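Local coordinates for peptide chain release factor subunit 1 (Aeropyrum pernix, PDB 3AGK), which probably directs the release of the finished peptide from the ribosome in response to the stop codons UAA, UAG and UGA, at residues T318-E323 and A363-F368; N284-F289 and E353-T358; Y38-R43 and R118-R123. One frame throughout, in Å; residues are numbered along the deposited sequence.

In the fold
Contacts 1 and 2 belong to the third eRF1 domain and build one hydrophobic core, their centres about 10 Å apart. The strand pair 318-323/363-368 supplies the sheet floor, and the helices of 284-289/353-358 lie over it. They meet directly: Ala363 CB is 3.5 Å from Phe289 CE1, and Leu320 O is 3.3 Å from Phe355 CZ. Contact 3 lies in the first domain, which reads the stop codon in eRF1 proteins. Its centre is about 45 Å from those of contacts 1 and 2, with nearest atoms about 22 and 30 Å away. The GGQ loop of the central domain, which triggers peptide release in this family, is not modelled.

Contact 1 (T318-E323 and A363-F368); sequences TLLIHE and AGILRF
Two neighbouring strands of the mixed sheet in the third eRF1 domain, an alpha/beta sandwich, run antiparallel here, their axes 4.7 Å apart at 163°. Four backbone bonds form two rungs. At the first, Thr318 N gives to Ile365 O over 3.2 Å, on a lone pair in the carbonyl plane, while Ile365 N returns a shorter bond of 2.8 Å to Thr318 O, almost along the C=O axis. At the second, Leu320 N reaches Ala363 O at 2.8 Å and Ala363 N reaches Leu320 O at 3.1 Å. Between the rungs Leu319 and Gly364 make the non-hydrogen-bonded pair, and Gly364 CA sends a C-H contact to Thr318 O at 3.3 Å.

Thr318 and Ile365 lie side by side on one face. With chi1 at 75°, Thr318 OG1 sits between its own N and carbonyl carbon, 3.4 Å from Ile365 CD1. Leu320 and Ala363 share that face, which helices 277-294 and 352-359 cover. Leu319 projects from the other face, against Trp331 and Ala335 of helix 328-335; its CD1 also bends back toward Ala363 O, 3.6 Å away. Just past the strand, Glu323 OE1 accepts the N-H of Glu347 within the domain, while OE2 reaches across to the central domain in a salt bridge with Arg162 NH2.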
# COMPACT_ATOMS: atom_id res chain seq x y z
N THR A 318 -20.32 15.79 4.42
CA THR A 318 -19.17 15.03 3.93
C THR A 318 -18.87 15.34 2.47
O THR A 318 -19.75 15.33 1.60
CB THR A 318 -19.33 13.49 4.12
OG1 THR A 318 -20.25 12.97 3.16
CG2 THR A 318 -19.82 13.14 5.51
N LEU A 319 -17.59 15.61 2.22
CA LEU A 319 -17.08 15.83 0.87
C LEU A 319 -16.42 14.54 0.36
O LEU A 319 -15.49 14.03 0.97
CB LEU A 319 -16.03 16.94 0.89
CG LEU A 319 -15.51 17.50 -0.43
CD1 LEU A 319 -16.67 17.93 -1.30
CD2 LEU A 319 -14.57 18.67 -0.19
N LEU A 320 -16.92 14.02 -0.76
CA LEU A 320 -16.34 12.82 -1.37
C LEU A 320 -15.46 13.25 -2.52
O LEU A 320 -15.94 13.90 -3.46
CB LEU A 320 -17.44 11.90 -1.90
CG LEU A 320 -18.34 11.22 -0.89
CD1 LEU A 320 -19.77 11.24 -1.36
CD2 LEU A 320 -17.87 9.81 -0.70
N ILE A 321 -14.18 12.90 -2.44
CA ILE A 321 -13.22 13.33 -3.46
C ILE A 321 -12.43 12.16 -4.02
O ILE A 321 -11.70 11.49 -3.29
CB ILE A 321 -12.21 14.35 -2.91
CG1 ILE A 321 -12.91 15.36 -2.01
CG2 ILE A 321 -11.46 15.04 -4.06
CD1 ILE A 321 -11.94 16.28 -1.29
N HIS A 322 -12.58 11.92 -5.32
CA HIS A 322 -11.81 10.88 -6.00
C HIS A 322 -10.31 11.21 -5.98
O HIS A 322 -9.90 12.32 -6.29
CB HIS A 322 -12.31 10.71 -7.45
CG HIS A 322 -11.86 9.43 -8.10
ND1 HIS A 322 -10.59 9.27 -8.62
CD2 HIS A 322 -12.52 8.27 -8.34
CE1 HIS A 322 -10.49 8.06 -9.14
NE2 HIS A 322 -11.64 7.43 -8.98
N GLU A 323 -9.50 10.23 -5.61
CA GLU A 323 -8.07 10.45 -5.41
C GLU A 323 -7.30 10.87 -6.68
O GLU A 323 -6.19 11.40 -6.59
CB GLU A 323 -7.43 9.19 -4.83
CG GLU A 323 -7.32 8.06 -5.83
CD GLU A 323 -6.59 6.86 -5.25
OE1 GLU A 323 -6.80 5.73 -5.74
OE2 GLU A 323 -5.80 7.05 -4.30
N ALA A 363 -18.17 15.32 -5.11
CA ALA A 363 -19.55 15.52 -4.69
C ALA A 363 -19.64 15.64 -3.18
O ALA A 363 -18.73 15.23 -2.47
CB ALA A 363 -20.45 14.39 -5.19
N GLY A 364 -20.74 16.23 -2.70
CA GLY A 364 -20.94 16.39 -1.27
C GLY A 364 -22.26 15.82 -0.82
O GLY A 364 -23.25 15.85 -1.55
N ILE A 365 -22.28 15.27 0.38
CA ILE A 365 -23.54 15.00 1.05
C ILE A 365 -23.83 16.21 1.97
O ILE A 365 -22.99 16.61 2.77
CB ILE A 365 -23.50 13.71 1.86
CG1 ILE A 365 -23.14 12.52 0.96
CG2 ILE A 365 -24.85 13.49 2.60
CD1 ILE A 365 -22.76 11.25 1.73
N LEU A 366 -25.02 16.79 1.83
CA LEU A 366 -25.40 17.97 2.59
C LEU A 366 -25.98 17.63 3.97
O LEU A 366 -26.57 16.57 4.16
CB LEU A 366 -26.41 18.80 1.80
CG LEU A 366 -25.94 19.32 0.44
CD1 LEU A 366 -27.02 20.17 -0.21
CD2 LEU A 366 -24.65 20.12 0.57
N ARG A 367 -25.82 18.53 4.93
CA ARG A 367 -26.52 18.37 6.19
C ARG A 367 -27.87 19.08 6.12
O ARG A 367 -28.78 18.81 6.91
CB ARG A 367 -25.69 18.86 7.37
CG ARG A 367 -25.03 20.19 7.12
CD ARG A 367 -24.34 20.67 8.37
NE ARG A 367 -23.18 19.87 8.75
CZ ARG A 367 -21.94 20.33 8.72
NH1 ARG A 367 -21.69 21.58 8.34
NH2 ARG A 367 -20.94 19.54 9.11
N PHE A 368 -27.98 19.99 5.16
CA PHE A 368 -29.27 20.51 4.73
C PHE A 368 -29.17 21.05 3.31
O PHE A 368 -29.98 20.69 2.47
CB PHE A 368 -29.86 21.56 5.69
CG PHE A 368 -28.85 22.18 6.63
CD1 PHE A 368 -28.90 21.93 7.99
CD2 PHE A 368 -27.86 23.00 6.15
CE1 PHE A 368 -27.97 22.49 8.85
CE2 PHE A 368 -26.92 23.56 7.00
CZ PHE A 368 -26.98 23.31 8.35

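Contact 2 (N284-F289 and E353-T358); sequences NAMEEF and EWFLKT
Helices 284-289 and 353-358 run roughly the same way, their axes inclined at 48° and 12.7 Å apart at closest approach, so only long side chains bridge them. Those that do are Met286 and Phe289 on one side, Trp354 and Phe355 on the other, all apolar at the points of touch. Phe289 and Phe355 both start with CG anti to the backbone N, which sends each ring out toward the opposite helix. They meet as an offset edge-to-face pair, centroids 5.9 Å apart and planes at 84°, the edge of Phe355 turned to the face of Phe289; Phe289 CE2 lies 4.1 Å from Phe355 CD1.

One face of the Phe355 ring is taken by the methyl of Met286. The methionine chain bends at chi2 (-64°), bringing CE over that face, offset toward the rim, in a CH-pi contact, with SD set obliquely at 5.0 Å from the ring centroid in a Met-aromatic interaction. In the third eRF1 domain both helices lie on the same side of the central sheet, so this aromatic cluster fills the gap between them above the strands; Val345 of strand 341-345 touches both Met286 and Phe355 from below.

Trp354 closes the cluster on its partly exposed side. Its six-membered ring presents an edge to Met286 SD, 4.2 Å from CZ3, while CH2 comes obliquely to Phe289 CE2 at 3.9 Å. Phe289 has a further edge-to-face partner in Phe359, at the end of helix 352-359.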
# COMPACT_ATOMS: atom_id res chain seq x y z
N ASN A 284 -19.58 3.30 3.18
CA ASN A 284 -20.84 3.85 3.66
C ASN A 284 -21.14 5.23 3.07
O ASN A 284 -22.30 5.53 2.77
CB ASN A 284 -20.88 3.88 5.18
CG ASN A 284 -20.92 2.51 5.77
OD1 ASN A 284 -21.37 1.56 5.12
ND2 ASN A 284 -20.45 2.39 7.00
N ALA A 285 -20.11 6.05 2.90
CA ALA A 285 -20.32 7.38 2.35
C ALA A 285 -20.82 7.27 0.91
O ALA A 285 -21.79 7.93 0.54
CB ALA A 285 -19.04 8.21 2.43
N MET A 286 -20.16 6.44 0.11
CA MET A 286 -20.57 6.21 -1.28
C MET A 286 -22.02 5.74 -1.40
O MET A 286 -22.78 6.21 -2.24
CB MET A 286 -19.66 5.19 -1.94
CG MET A 286 -18.67 5.80 -2.89
SD MET A 286 -19.40 6.61 -4.33
CE MET A 286 -18.03 7.68 -4.68
N GLU A 287 -22.41 4.79 -0.55
CA GLU A 287 -23.78 4.30 -0.53
C GLU A 287 -24.79 5.36 -0.09
O GLU A 287 -25.85 5.49 -0.70
CB GLU A 287 -23.89 3.05 0.34
CG GLU A 287 -23.14 1.86 -0.23
CD GLU A 287 -23.17 0.66 0.70
OE1 GLU A 287 -22.56 -0.38 0.35
OE2 GLU A 287 -23.81 0.75 1.78
N GLU A 288 -24.47 6.10 0.96
CA GLU A 288 -25.35 7.18 1.38
C GLU A 288 -25.55 8.19 0.24
O GLU A 288 -26.67 8.60 -0.05
CB GLU A 288 -24.79 7.89 2.62
CG GLU A 288 -25.62 9.08 3.08
CD GLU A 288 -25.06 9.74 4.33
OE1 GLU A 288 -23.97 9.35 4.79
OE2 GLU A 288 -25.71 10.67 4.85
N PHE A 289 -24.45 8.56 -0.41
CA PHE A 289 -24.50 9.46 -1.55
C PHE A 289 -25.44 8.91 -2.62
O PHE A 289 -26.28 9.64 -3.16
CB PHE A 289 -23.07 9.69 -2.09
CG PHE A 289 -23.01 10.43 -3.41
CD1 PHE A 289 -23.35 11.77 -3.50
CD2 PHE A 289 -22.59 9.78 -4.56
CE1 PHE A 289 -23.29 12.45 -4.71
CE2 PHE A 289 -22.52 10.45 -5.77
CZ PHE A 289 -22.86 11.79 -5.85
N GLU A 353 -14.83 4.44 -10.41
CA GLU A 353 -14.79 4.88 -11.80
C GLU A 353 -16.11 5.53 -12.24
O GLU A 353 -16.11 6.48 -13.01
CB GLU A 353 -14.44 3.71 -12.73
CG GLU A 353 -15.60 2.83 -13.12
CD GLU A 353 -15.30 1.97 -14.33
OE1 GLU A 353 -15.66 0.77 -14.32
OE2 GLU A 353 -14.68 2.48 -15.30
N TRP A 354 -17.23 5.00 -11.76
CA TRP A 354 -18.52 5.58 -12.02
C TRP A 354 -18.61 7.00 -11.43
O TRP A 354 -19.04 7.94 -12.11
CB TRP A 354 -19.61 4.69 -11.40
CG TRP A 354 -20.90 5.41 -11.26
CD1 TRP A 354 -21.83 5.61 -12.24
CD2 TRP A 354 -21.40 6.04 -10.09
NE1 TRP A 354 -22.89 6.33 -11.74
CE2 TRP A 354 -22.65 6.60 -10.42
CE3 TRP A 354 -20.92 6.18 -8.78
CZ2 TRP A 354 -23.42 7.30 -9.48
CZ3 TRP A 354 -21.68 6.85 -7.86
CH2 TRP A 354 -22.92 7.41 -8.22
N PHE A 355 -18.19 7.13 -10.17
CA PHE A 355 -18.14 8.39 -9.45
C PHE A 355 -17.32 9.44 -10.20
O PHE A 355 -17.73 10.60 -10.34
CB PHE A 355 -17.55 8.18 -8.05
CG PHE A 355 -17.45 9.45 -7.23
CD1 PHE A 355 -18.58 10.20 -6.92
CD2 PHE A 355 -16.22 9.88 -6.73
CE1 PHE A 355 -18.48 11.36 -6.15
CE2 PHE A 355 -16.12 11.04 -5.97
CZ PHE A 355 -17.25 11.78 -5.68
N LEU A 356 -16.15 9.03 -10.68
CA LEU A 356 -15.27 9.90 -11.45
C LEU A 356 -15.89 10.26 -12.81
O LEU A 356 -15.75 11.38 -13.29
CB LEU A 356 -13.92 9.21 -11.68
CG LEU A 356 -12.91 10.03 -12.48
CD1 LEU A 356 -12.59 11.32 -11.70
CD2 LEU A 356 -11.64 9.24 -12.79
N LYS A 357 -16.57 9.30 -13.43
CA LYS A 357 -17.13 9.54 -14.76
C LYS A 357 -18.35 10.44 -14.68
O LYS A 357 -18.51 11.36 -15.47
CB LYS A 357 -17.48 8.23 -15.50
CG LYS A 357 -18.13 8.47 -16.87
CD LYS A 357 -18.76 7.23 -17.51
CE LYS A 357 -19.04 7.51 -18.98
NZ LYS A 357 -19.83 6.46 -19.68
N THR A 358 -19.23 10.17 -13.72
CA THR A 358 -20.49 10.86 -13.75
C THR A 358 -20.52 12.17 -12.95
O THR A 358 -21.35 13.02 -13.21
CB THR A 358 -21.73 9.92 -13.51
OG1 THR A 358 -22.29 10.11 -12.22
CG2 THR A 358 -21.36 8.47 -13.72

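Contact 3 (Y38-R43 and R118-R123); sequences YIPPGR and RVFYYR
Tyr38 and Tyr121 hold this contact with a pair of backbone bonds, at the edge of the antiparallel sheet of the first eRF1 domain, where 121-125 is an outermost strand. Tyr38 N gives a nearly straight bond to Tyr121 O (2.8 Å, 170°), and Tyr121 N answers to a lone pair of Tyr38 O at 3.1 Å. The same carbonyl oxygen also takes a C-H contact from Phe120 CA at 3.3 Å. The two tyrosines lie side by side on one face, Tyr38 CD1 4.0 Å from Tyr121 CB. Both rings meet Phe132, and the buried hydroxyl of Tyr38 gives its hydrogen to Ile129 O. From the other face Phe120 sets its ring edge against Ile39, CE1 to CG1 4.2 Å, and touches Leu51 of helix 45-58. Pro40 is still tightly packed, its CG 3.3 Å from Arg118 O and its CD 3.8 Å from Phe120 CB.

Beyond it the contact loosens: the chain leaves in a type I turn from Pro40 to Arg43, closed by Arg43 N to Pro40 O, while Arg118, Val119, Gly42 and Arg43 stand exposed. Arg43 turns its charge to Asp47. In the other direction pairing goes on, Arg123 bonding to Ser36 through the backbone. Pro40 has no N-H, so the chain cannot donate the next bond of the ladder there, and van der Waals contact takes over.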
# COMPACT_ATOMS: atom_id res chain seq x y z
N TYR A 38 21.73 2.42 0.14
CA TYR A 38 21.36 2.63 1.54
C TYR A 38 22.56 2.35 2.45
O TYR A 38 23.15 1.28 2.38
CB TYR A 38 20.26 1.67 1.95
CG TYR A 38 18.89 1.87 1.32
CD1 TYR A 38 18.66 1.58 -0.02
CD2 TYR A 38 17.82 2.29 2.10
CE1 TYR A 38 17.39 1.74 -0.58
CE2 TYR A 38 16.55 2.45 1.55
CZ TYR A 38 16.34 2.18 0.22
OH TYR A 38 15.07 2.35 -0.30
N ILE A 39 22.90 3.29 3.32
CA ILE A 39 24.07 3.14 4.17
C ILE A 39 23.74 3.25 5.66
O ILE A 39 23.35 4.31 6.14
CB ILE A 39 25.11 4.21 3.84
CG1 ILE A 39 25.41 4.21 2.33
CG2 ILE A 39 26.37 4.01 4.71
CD1 ILE A 39 26.23 5.42 1.87
N PRO A 40 23.89 2.15 6.40
CA PRO A 40 23.58 2.17 7.83
C PRO A 40 24.55 3.05 8.61
O PRO A 40 25.64 3.35 8.14
CB PRO A 40 23.76 0.71 8.25
CG PRO A 40 23.62 -0.07 6.98
CD PRO A 40 24.22 0.80 5.92
N PRO A 41 24.16 3.46 9.82
CA PRO A 41 25.06 4.28 10.64
C PRO A 41 26.34 3.52 11.00
O PRO A 41 27.42 4.10 11.04
CB PRO A 41 24.23 4.58 11.89
CG PRO A 41 22.81 4.30 11.50
CD PRO A 41 22.86 3.22 10.48
N GLY A 42 26.23 2.22 11.23
CA GLY A 42 27.41 1.43 11.52
C GLY A 42 28.46 1.38 10.41
O GLY A 42 29.57 0.92 10.64
N ARG A 43 28.12 1.86 9.22
CA ARG A 43 28.95 1.63 8.04
C ARG A 43 29.80 2.82 7.58
O ARG A 43 29.29 3.77 6.98
CB ARG A 43 28.07 1.15 6.90
CG ARG A 43 28.84 0.82 5.62
CD ARG A 43 29.88 -0.26 5.88
NE ARG A 43 29.30 -1.40 6.57
CZ ARG A 43 30.00 -2.33 7.21
NH1 ARG A 43 31.33 -2.24 7.26
NH2 ARG A 43 29.37 -3.33 7.80
N ARG A 118 19.38 -0.28 8.70
CA ARG A 118 20.33 -1.19 9.32
C ARG A 118 21.04 -2.07 8.30
O ARG A 118 22.15 -2.54 8.55
CB ARG A 118 19.66 -2.04 10.40
CG ARG A 118 20.09 -1.67 11.83
CD ARG A 118 20.06 -0.15 12.01
NE ARG A 118 20.64 0.32 13.27
CZ ARG A 118 19.94 0.54 14.38
NH1 ARG A 118 18.63 0.32 14.40
NH2 ARG A 118 20.54 0.98 15.47
N VAL A 119 20.40 -2.28 7.15
CA VAL A 119 20.95 -3.17 6.13
C VAL A 119 21.46 -2.41 4.91
O VAL A 119 20.69 -1.79 4.16
CB VAL A 119 19.96 -4.27 5.70
CG1 VAL A 119 18.54 -3.75 5.67
CG2 VAL A 119 20.36 -4.88 4.34
N PHE A 120 22.77 -2.45 4.72
CA PHE A 120 23.37 -1.83 3.55
C PHE A 120 22.75 -2.42 2.30
O PHE A 120 22.45 -3.61 2.26
CB PHE A 120 24.88 -2.04 3.52
CG PHE A 120 25.54 -1.52 2.28
CD1 PHE A 120 25.82 -0.17 2.14
CD2 PHE A 120 25.88 -2.37 1.25
CE1 PHE A 120 26.44 0.32 1.00
CE2 PHE A 120 26.49 -1.90 0.10
CZ PHE A 120 26.77 -0.55 -0.02
N TYR A 121 22.53 -1.60 1.29
CA TYR A 121 21.94 -2.11 0.07
C TYR A 121 22.46 -1.26 -1.08
O TYR A 121 22.53 -0.03 -0.96
CB TYR A 121 20.42 -2.04 0.16
CG TYR A 121 19.67 -2.71 -0.97
CD1 TYR A 121 19.33 -4.06 -0.89
CD2 TYR A 121 19.28 -2.00 -2.09
CE1 TYR A 121 18.63 -4.68 -1.92
CE2 TYR A 121 18.58 -2.62 -3.12
CZ TYR A 121 18.26 -3.96 -3.03
OH TYR A 121 17.56 -4.57 -4.04
N TYR A 122 22.85 -1.91 -2.16
CA TYR A 122 23.28 -1.21 -3.36
C TYR A 122 22.63 -1.88 -4.54
O TYR A 122 22.63 -3.11 -4.64
CB TYR A 122 24.80 -1.27 -3.52
CG TYR A 122 25.25 -0.95 -4.94
CD1 TYR A 122 25.41 0.36 -5.35
CD2 TYR A 122 25.49 -1.95 -5.87
CE1 TYR A 122 25.81 0.67 -6.63
CE2 TYR A 122 25.89 -1.65 -7.17
CZ TYR A 122 26.05 -0.33 -7.54
OH TYR A 122 26.44 0.01 -8.81
N ARG A 123 22.09 -1.10 -5.47
CA ARG A 123 21.51 -1.74 -6.63
C ARG A 123 21.39 -0.85 -7.85
O ARG A 123 21.26 0.37 -7.74
CB ARG A 123 20.15 -2.35 -6.27
CG ARG A 123 19.59 -3.27 -7.31
CD ARG A 123 18.69 -4.27 -6.65
NE ARG A 123 18.77 -5.56 -7.31
CZ ARG A 123 17.78 -6.09 -8.02
NH1 ARG A 123 16.64 -5.43 -8.14
NH2 ARG A 123 17.94 -7.27 -8.60